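Local coordinates for uncharacterized protein (Anabaena variabilis, PDB 3OT2), which is of unknown function but is probably a nuclease, having a Uma2-type (DUF820) putative restriction endonuclease domain of the PD-(D/E)XK clan, at residues A[55-59]-A[60-64]; A[111-114]-A[115-119]; A[167-170]-A[171-174]. All blocks are in the same frame, centred on the assembly; numbering follows the deposited sequence.

Contact 1. Residues A[55-59]-A[60-64]; sequences SVVKP and QRIAR
Val-57 and Ile-62 are joined through the backbone: Val-57 O accepts Ile-62 N at 2.9 Å, with the donor almost in line with the carbonyl bond (C=O...N 171°). The same oxygen takes a second, longer bond from Ala-63 N at 3.3 Å, this one from well above the carbonyl plane, so two donors grip one acceptor. Arg-61 N bonds Lys-58 O at 3.0 Å, closing a type I beta turn from Lys-58 to Arg-61. A water adds a further tie, donating to Val-56 O and accepting from both Gln-60 N and Gln-60 NE2; through this water the Gln-60 amide is linked to Val-56 O.

Apolar contact is concentrated on Val-57, whose CB lies 3.8 Å from Ala-63 CB. Chi1 of -65° turns CG1 anti to the carbonyl carbon and leaves CG2 between the backbone N and the carbonyl carbon, where it meets Ala-63 O at 3.3 Å.

Among the charged residues, Lys-58 and Arg-64 run side by side in the same direction, touching through their aliphatic parts, CD to CD at 4.1 Å; their like-charged ends, NZ and NH2, stay 4.6 Å apart.

Arg-61 has positive phi (51°) and is the C-prime residue. Together with the Ile-62-to-Val-57 and Arg-61-to-Lys-58 bonds, this defines a Schellman motif, which here ends helix 40-57 and turns the chain into strand 63-67.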
loop_
_atom_site.group_PDB
_atom_site.type_symbol
_atom_site.label_atom_id
_atom_site.label_comp_id
_atom_site.label_asym_id
_atom_site.label_seq_id
_atom_site.Cartn_x
_atom_site.Cartn_y
_atom_site.Cartn_z
ATOM N N SER A 55 5.276 27.150 -4.718
ATOM C CA SER A 55 6.424 28.056 -4.876
ATOM C C SER A 55 7.240 27.673 -6.128
ATOM O O SER A 55 7.792 28.546 -6.777
ATOM C CB SER A 55 7.312 28.044 -3.629
ATOM O OG SER A 55 8.058 26.841 -3.564
ATOM N N VAL A 56 7.232 26.381 -6.488
ATOM C CA VAL A 56 7.937 25.810 -7.644
ATOM C C VAL A 56 7.086 25.881 -8.934
ATOM O O VAL A 56 7.626 26.259 -9.979
ATOM C CB VAL A 56 8.401 24.347 -7.336
ATOM C CG1 VAL A 56 8.983 23.657 -8.584
ATOM C CG2 VAL A 56 9.428 24.332 -6.207
ATOM N N VAL A 57 5.791 25.543 -8.888
ATOM C CA VAL A 57 5.004 25.470 -10.135
ATOM C C VAL A 57 4.073 26.663 -10.444
ATOM O O VAL A 57 3.720 26.833 -11.611
ATOM C CB VAL A 57 4.188 24.151 -10.222
ATOM C CG1 VAL A 57 5.118 22.942 -10.307
ATOM C CG2 VAL A 57 3.173 24.016 -9.073
ATOM N N LYS A 58 3.628 27.439 -9.444
ATOM C CA LYS A 58 2.674 28.518 -9.696
ATOM C C LYS A 58 3.291 29.769 -10.365
ATOM O O LYS A 58 2.625 30.267 -11.271
ATOM C CB LYS A 58 1.934 28.927 -8.411
ATOM C CG LYS A 58 0.430 29.050 -8.584
ATOM C CD LYS A 58 -0.278 29.326 -7.257
ATOM C CE LYS A 58 -0.377 30.798 -7.016
ATOM N NZ LYS A 58 -1.183 31.088 -5.814
ATOM N N PRO A 59 4.503 30.303 -10.000
ATOM C CA PRO A 59 4.982 31.548 -10.654
ATOM C C PRO A 59 5.006 31.528 -12.193
ATOM O O PRO A 59 4.559 32.504 -12.785
ATOM C CB PRO A 59 6.401 31.715 -10.112
ATOM C CG PRO A 59 6.376 31.033 -8.777
ATOM C CD PRO A 59 5.438 29.872 -8.934
ATOM N N GLN A 60 5.476 30.446 -12.829
ATOM C CA GLN A 60 5.539 30.381 -14.292
ATOM C C GLN A 60 4.316 29.695 -14.895
ATOM O O GLN A 60 4.343 29.287 -16.059
ATOM C CB GLN A 60 6.809 29.690 -14.759
ATOM C CG GLN A 60 8.036 30.490 -14.406
ATOM C CD GLN A 60 9.218 29.588 -14.384
ATOM O OE1 GLN A 60 10.006 29.546 -15.330
ATOM N NE2 GLN A 60 9.317 28.773 -13.339
ATOM N N ARG A 61 3.226 29.606 -14.120
ATOM C CA ARG A 61 1.953 28.994 -14.528
ATOM C C ARG A 61 2.164 27.590 -15.123
ATOM O O ARG A 61 1.609 27.258 -16.175
ATOM C CB ARG A 61 1.167 29.905 -15.509
ATOM C CG ARG A 61 0.711 31.239 -14.901
ATOM C CD ARG A 61 -0.265 31.996 -15.790
ATOM N NE ARG A 61 0.234 32.103 -17.157
ATOM C CZ ARG A 61 -0.522 32.236 -18.244
ATOM N NH1 ARG A 61 -1.845 32.321 -18.137
ATOM N NH2 ARG A 61 0.036 32.284 -19.443
ATOM N N ILE A 62 2.982 26.783 -14.455
ATOM C CA ILE A 62 3.256 25.388 -14.844
ATOM C C ILE A 62 2.086 24.509 -14.344
ATOM O O ILE A 62 1.503 23.719 -15.104
ATOM C CB ILE A 62 4.627 24.899 -14.283
ATOM C CG1 ILE A 62 5.790 25.688 -14.930
ATOM C CG2 ILE A 62 4.803 23.371 -14.495
ATOM C CD1 ILE A 62 7.092 25.683 -14.147
ATOM N N ALA A 63 1.764 24.649 -13.055
ATOM C CA ALA A 63 0.711 23.877 -12.397
ATOM C C ALA A 63 0.244 24.595 -11.156
ATOM O O ALA A 63 0.828 25.614 -10.786
ATOM C CB ALA A 63 1.238 22.484 -12.015
ATOM N N ARG A 64 -0.773 24.044 -10.491
ATOM C CA ARG A 64 -1.291 24.592 -9.234
ATOM C C ARG A 64 -1.691 23.451 -8.304
ATOM O O ARG A 64 -2.380 22.501 -8.734
ATOM C CB ARG A 64 -2.473 25.546 -9.476
ATOM C CG ARG A 64 -2.951 26.236 -8.186
ATOM C CD ARG A 64 -3.765 27.469 -8.440
ATOM N NE ARG A 64 -4.299 27.966 -7.165
ATOM C CZ ARG A 64 -5.044 29.060 -7.032
ATOM N NH1 ARG A 64 -5.339 29.805 -8.092
ATOM N NH2 ARG A 64 -5.484 29.428 -5.838
HETATM O O HOH W 1 7.094 28.501 -11.680
#

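Contact 2. Residues A[111-114]-A[115-119]. With EDO (1,2-ethanediol), chain K.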
loop_
_atom_site.group_PDB
_atom_site.type_symbol
_atom_site.label_atom_id
_atom_site.label_comp_id
_atom_site.label_asym_id
_atom_site.label_seq_id
_atom_site.Cartn_x
_atom_site.Cartn_y
_atom_site.Cartn_z
ATOM N N GLU A 111 -1.557 12.142 -0.647
ATOM C CA GLU A 111 -2.341 11.722 0.499
ATOM C C GLU A 111 -1.429 11.604 1.683
ATOM O O GLU A 111 -0.336 11.052 1.572
ATOM C CB GLU A 111 -3.057 10.388 0.231
ATOM C CG GLU A 111 -4.025 10.443 -0.946
ATOM C CD GLU A 111 -5.370 11.111 -0.685
ATOM O OE1 GLU A 111 -5.524 11.830 0.332
ATOM O OE2 GLU A 111 -6.271 10.929 -1.525
ATOM N N ILE A 112 -1.858 12.139 2.806
ATOM C CA ILE A 112 -1.054 12.083 4.024
ATOM C C ILE A 112 -1.844 11.326 5.068
ATOM O O ILE A 112 -2.969 11.715 5.385
ATOM C CB ILE A 112 -0.652 13.509 4.504
ATOM C CG1 ILE A 112 0.078 14.288 3.388
ATOM C CG2 ILE A 112 0.211 13.451 5.768
ATOM C CD1 ILE A 112 -0.330 15.775 3.347
ATOM N N LEU A 113 -1.255 10.244 5.600
ATOM C CA LEU A 113 -1.909 9.465 6.652
ATOM C C LEU A 113 -2.011 10.235 7.950
ATOM O O LEU A 113 -1.176 11.086 8.261
ATOM C CB LEU A 113 -1.168 8.143 6.914
ATOM C CG LEU A 113 -1.088 7.149 5.748
ATOM C CD1 LEU A 113 -0.316 5.929 6.185
ATOM C CD2 LEU A 113 -2.496 6.771 5.242
ATOM N N SER A 114 -3.066 9.931 8.695
ATOM C CA SER A 114 -3.335 10.466 10.031
ATOM C C SER A 114 -3.897 9.284 10.833
ATOM O O SER A 114 -4.292 8.295 10.207
ATOM C CB SER A 114 -4.245 11.694 9.983
ATOM O OG SER A 114 -5.465 11.472 9.309
ATOM N N PRO A 115 -3.830 9.274 12.186
ATOM C CA PRO A 115 -4.267 8.077 12.940
ATOM C C PRO A 115 -5.617 7.441 12.546
ATOM O O PRO A 115 -5.714 6.212 12.567
ATOM C CB PRO A 115 -4.344 8.586 14.378
ATOM C CG PRO A 115 -3.339 9.680 14.445
ATOM C CD PRO A 115 -3.317 10.324 13.094
ATOM N N ASP A 116 -6.652 8.241 12.212
ATOM C CA ASP A 116 -7.971 7.670 11.928
ATOM C C ASP A 116 -8.205 7.352 10.439
ATOM O O ASP A 116 -9.268 6.849 10.084
ATOM C CB ASP A 116 -9.051 8.628 12.452
ATOM C CG ASP A 116 -9.020 8.789 13.968
ATOM O OD1 ASP A 116 -8.755 7.781 14.673
ATOM O OD2 ASP A 116 -9.253 9.926 14.449
ATOM N N GLN A 117 -7.210 7.610 9.580
ATOM C CA GLN A 117 -7.310 7.374 8.150
ATOM C C GLN A 117 -7.191 5.883 7.828
ATOM O O GLN A 117 -6.449 5.158 8.490
ATOM C CB GLN A 117 -6.215 8.191 7.405
ATOM C CG GLN A 117 -6.283 8.203 5.861
ATOM C CD GLN A 117 -7.616 8.652 5.278
ATOM O OE1 GLN A 117 -8.651 8.037 5.505
ATOM N NE2 GLN A 117 -7.612 9.642 4.392
ATOM N N SER A 118 -7.936 5.419 6.818
ATOM C CA SER A 118 -7.815 4.042 6.337
ATOM C C SER A 118 -6.754 4.039 5.243
ATOM O O SER A 118 -6.980 4.614 4.180
ATOM C CB SER A 118 -9.150 3.510 5.815
ATOM O OG SER A 118 -8.940 2.327 5.053
ATOM N N GLN A 119 -5.578 3.436 5.511
ATOM C CA GLN A 119 -4.495 3.324 4.534
ATOM C C GLN A 119 -4.956 2.490 3.311
ATOM O O GLN A 119 -4.551 2.779 2.190
ATOM C CB GLN A 119 -3.257 2.708 5.186
ATOM C CG GLN A 119 -2.033 2.697 4.260
ATOM C CD GLN A 119 -0.735 2.478 4.990
ATOM O OE1 GLN A 119 -0.676 2.528 6.216
ATOM N NE2 GLN A 119 0.336 2.282 4.250
HETATM C C1 EDO K . 0.298 0.660 0.767
HETATM O O1 EDO K . -0.325 1.637 1.595
HETATM C C2 EDO K . -0.679 -0.494 0.520
HETATM O O2 EDO K . -0.927 -1.205 1.734
HETATM O O HOH W 2 -5.130 10.949 3.241
HETATM O O HOH W 3 -6.488 10.862 12.427
#
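Leu-113 meets Gln-119 and Gln-117 through its two methyls, and the side chain of Gln-119 can be followed outward along this contact. Its CB lies 4.1 Å from Leu-113 CD2. CG, placed opposite the backbone N (chi1 -174°), carries the extended chain past the other methyl, Leu-113 CD1, and also approaches O1 of a bound 1,2-ethanediol, probably from the crystallisation liquor. At the amide, OE1 rests against Leu-113 CD1 at 3.4 Å, a packing contact, while NE2 donates to ethanediol O1 at 2.8 Å with an N-H...O angle of 158°. NE2 also bonds Thr-120 OG1 of the second subunit, and the ethanediol is held by Gln-119 of that subunit as well, so this side chain ends at the dimer interface. A leucine here would probably leave ethanediol O1 and Thr-120 OG1 of the second subunit without the amide donor on this side.

The backbone between these residues leaves strand 108-112 through a type I beta turn, Ser-114 to Gln-117, closed by Gln-117 N to Ser-114 O at 3.1 Å, and reaches helix 119-131 at Ser-118, its N-cap, whose OG accepts from Lys-121 N.

Gln-117 bends at chi2 (55°), its CG 4.1 Å from Leu-113 CD2, the two side chains crossing at about a right angle. Its OE1 has Lys-121 NZ as its main partner and also accepts Ser-118 N, in the carbonyl plane on a lone pair; its NE2 donates to a water that also lies 3.1 Å from Glu-111 OE1 and may donate to it.

Contact 3. Residues A[167-170]-A[171-174]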
loop_
_atom_site.group_PDB
_atom_site.type_symbol
_atom_site.label_atom_id
_atom_site.label_comp_id
_atom_site.label_asym_id
_atom_site.label_seq_id
_atom_site.Cartn_x
_atom_site.Cartn_y
_atom_site.Cartn_z
ATOM N N PRO A 167 10.838 11.341 -5.650
ATOM C CA PRO A 167 10.534 11.706 -7.044
ATOM C C PRO A 167 9.296 12.583 -7.168
ATOM O O PRO A 167 8.310 12.449 -6.417
ATOM C CB PRO A 167 10.265 10.358 -7.730
ATOM C CG PRO A 167 10.826 9.334 -6.843
ATOM C CD PRO A 167 10.781 9.881 -5.453
ATOM N N VAL A 168 9.336 13.439 -8.162
ATOM C CA VAL A 168 8.249 14.363 -8.461
ATOM C C VAL A 168 7.884 14.214 -9.938
ATOM O O VAL A 168 8.733 13.772 -10.717
ATOM C CB VAL A 168 8.651 15.829 -8.098
ATOM C CG1 VAL A 168 8.759 16.015 -6.584
ATOM C CG2 VAL A 168 9.940 16.278 -8.808
ATOM N N PRO A 169 6.653 14.568 -10.377
ATOM C CA PRO A 169 6.366 14.519 -11.830
ATOM C C PRO A 169 7.296 15.472 -12.576
ATOM O O PRO A 169 7.813 16.418 -11.970
ATOM C CB PRO A 169 4.904 14.962 -11.928
ATOM C CG PRO A 169 4.372 14.925 -10.547
ATOM C CD PRO A 169 5.523 15.129 -9.621
ATOM N N SER A 170 7.562 15.206 -13.862
ATOM C CA SER A 170 8.532 16.015 -14.604
ATOM C C SER A 170 8.134 17.518 -14.661
ATOM O O SER A 170 9.040 18.361 -14.634
ATOM C CB SER A 170 8.788 15.445 -15.998
ATOM O OG SER A 170 7.588 15.404 -16.749
ATOM N N PHE A 171 6.825 17.866 -14.635
ATOM C CA PHE A 171 6.467 19.297 -14.640
ATOM C C PHE A 171 6.963 19.991 -13.346
ATOM O O PHE A 171 7.157 21.204 -13.359
ATOM C CB PHE A 171 4.947 19.518 -14.807
ATOM C CG PHE A 171 4.084 19.046 -13.645
ATOM C CD1 PHE A 171 3.890 19.855 -12.522
ATOM C CD2 PHE A 171 3.415 17.819 -13.703
ATOM C CE1 PHE A 171 3.058 19.437 -11.475
ATOM C CE2 PHE A 171 2.540 17.426 -12.669
ATOM C CZ PHE A 171 2.387 18.226 -11.559
ATOM N N ALA A 172 7.158 19.226 -12.240
ATOM C CA ALA A 172 7.624 19.778 -10.973
ATOM C C ALA A 172 9.103 19.413 -10.684
ATOM O O ALA A 172 9.545 19.535 -9.540
ATOM C CB ALA A 172 6.723 19.260 -9.839
ATOM N N SER A 173 9.875 19.017 -11.717
ATOM C CA SER A 173 11.268 18.544 -11.584
ATOM C C SER A 173 12.217 19.525 -10.865
ATOM O O SER A 173 13.247 19.074 -10.369
ATOM C CB SER A 173 11.856 18.177 -12.942
ATOM O OG SER A 173 12.050 19.336 -13.728
ATOM N N GLU A 174 11.883 20.832 -10.785
ATOM C CA GLU A 174 12.726 21.797 -10.049
ATOM C C GLU A 174 12.600 21.606 -8.524
ATOM O O GLU A 174 13.430 22.120 -7.775
ATOM C CB GLU A 174 12.375 23.236 -10.425
ATOM C CG GLU A 174 12.830 23.585 -11.829
ATOM C CD GLU A 174 14.323 23.413 -12.052
ATOM O OE1 GLU A 174 15.114 24.041 -11.314
ATOM O OE2 GLU A 174 14.701 22.568 -12.892
HETATM O O HOH W 4 4.917 15.892 -16.108
HETATM O O HOH W 5 11.421 18.584 -16.432
#
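This is a local turn contact, in which Pro-169 to Ser-173 wind into a short 3-10 turn centred on Ser-170 and Phe-171, within the loop between strand 157-159 and helix 179-183. Two successive i to i+3 backbone bonds are the evidence: Ala-172 N to Pro-169 O at 2.9 Å, and Ser-173 N to Ser-170 O at 3.1 Å.

The side chains divide between an apolar and a polar group. Pro-169 and Phe-171 lie side by side, pointing the same way, and Phe-171 CE2 comes within 3.5 Å of Pro-169 CB, the ring meeting the pyrrolidine obliquely. Phe-171 CG sits between its own backbone N and carbonyl carbon (chi1 67°), a torsion that brings the ring back alongside the proline two residues earlier. Val-168 reaches across the turn with CG2, 3.4 Å from Ala-172 O, and its CB lies 4.3 Å from Ala-172 CB.

All four of these residues pack on Trp-108 of strand 108-112, while Phe-171 and Ala-172 also touch Val-57 of helix 40-57. The turn is thereby fitted against both the central sheet and a helix end.

The two serines hold waters on the exposed parts of the turn. One bridges Ser-170 OG and Phe-171 N. The other donates to Ser-170 O at 3.0 Å and pairs with Ser-173 OG at 2.9 Å, so that it spans the backbone oxygen of the first serine and the hydroxyl of the second.

How the contacts relate
Contacts 1 and 3 are neighbours, their centres 12 Å apart on the same side of the chain's centre, and both are partly buried. They touch directly: Ala-63 CB packs on Phe-171 CE1 at 3.6 Å, while Val-57 CG1 lies 4.0 Å from Phe-171 CD1, so the helix-to-strand turn and the 3-10 turn share an apolar seam. Contact 2 is a surface contact across the chain's centre, about 27 Å from contact 1 between centres, although both reach the six-stranded sheet. Contact 1 leaves a helix for strand 63-67, one of the sheet's two edge strands within this chain; contact 2 leaves inner strand 108-112 for a helix. Only contact 2 meets the second subunit, to which Gln-119 and Ser-118 hydrogen-bond.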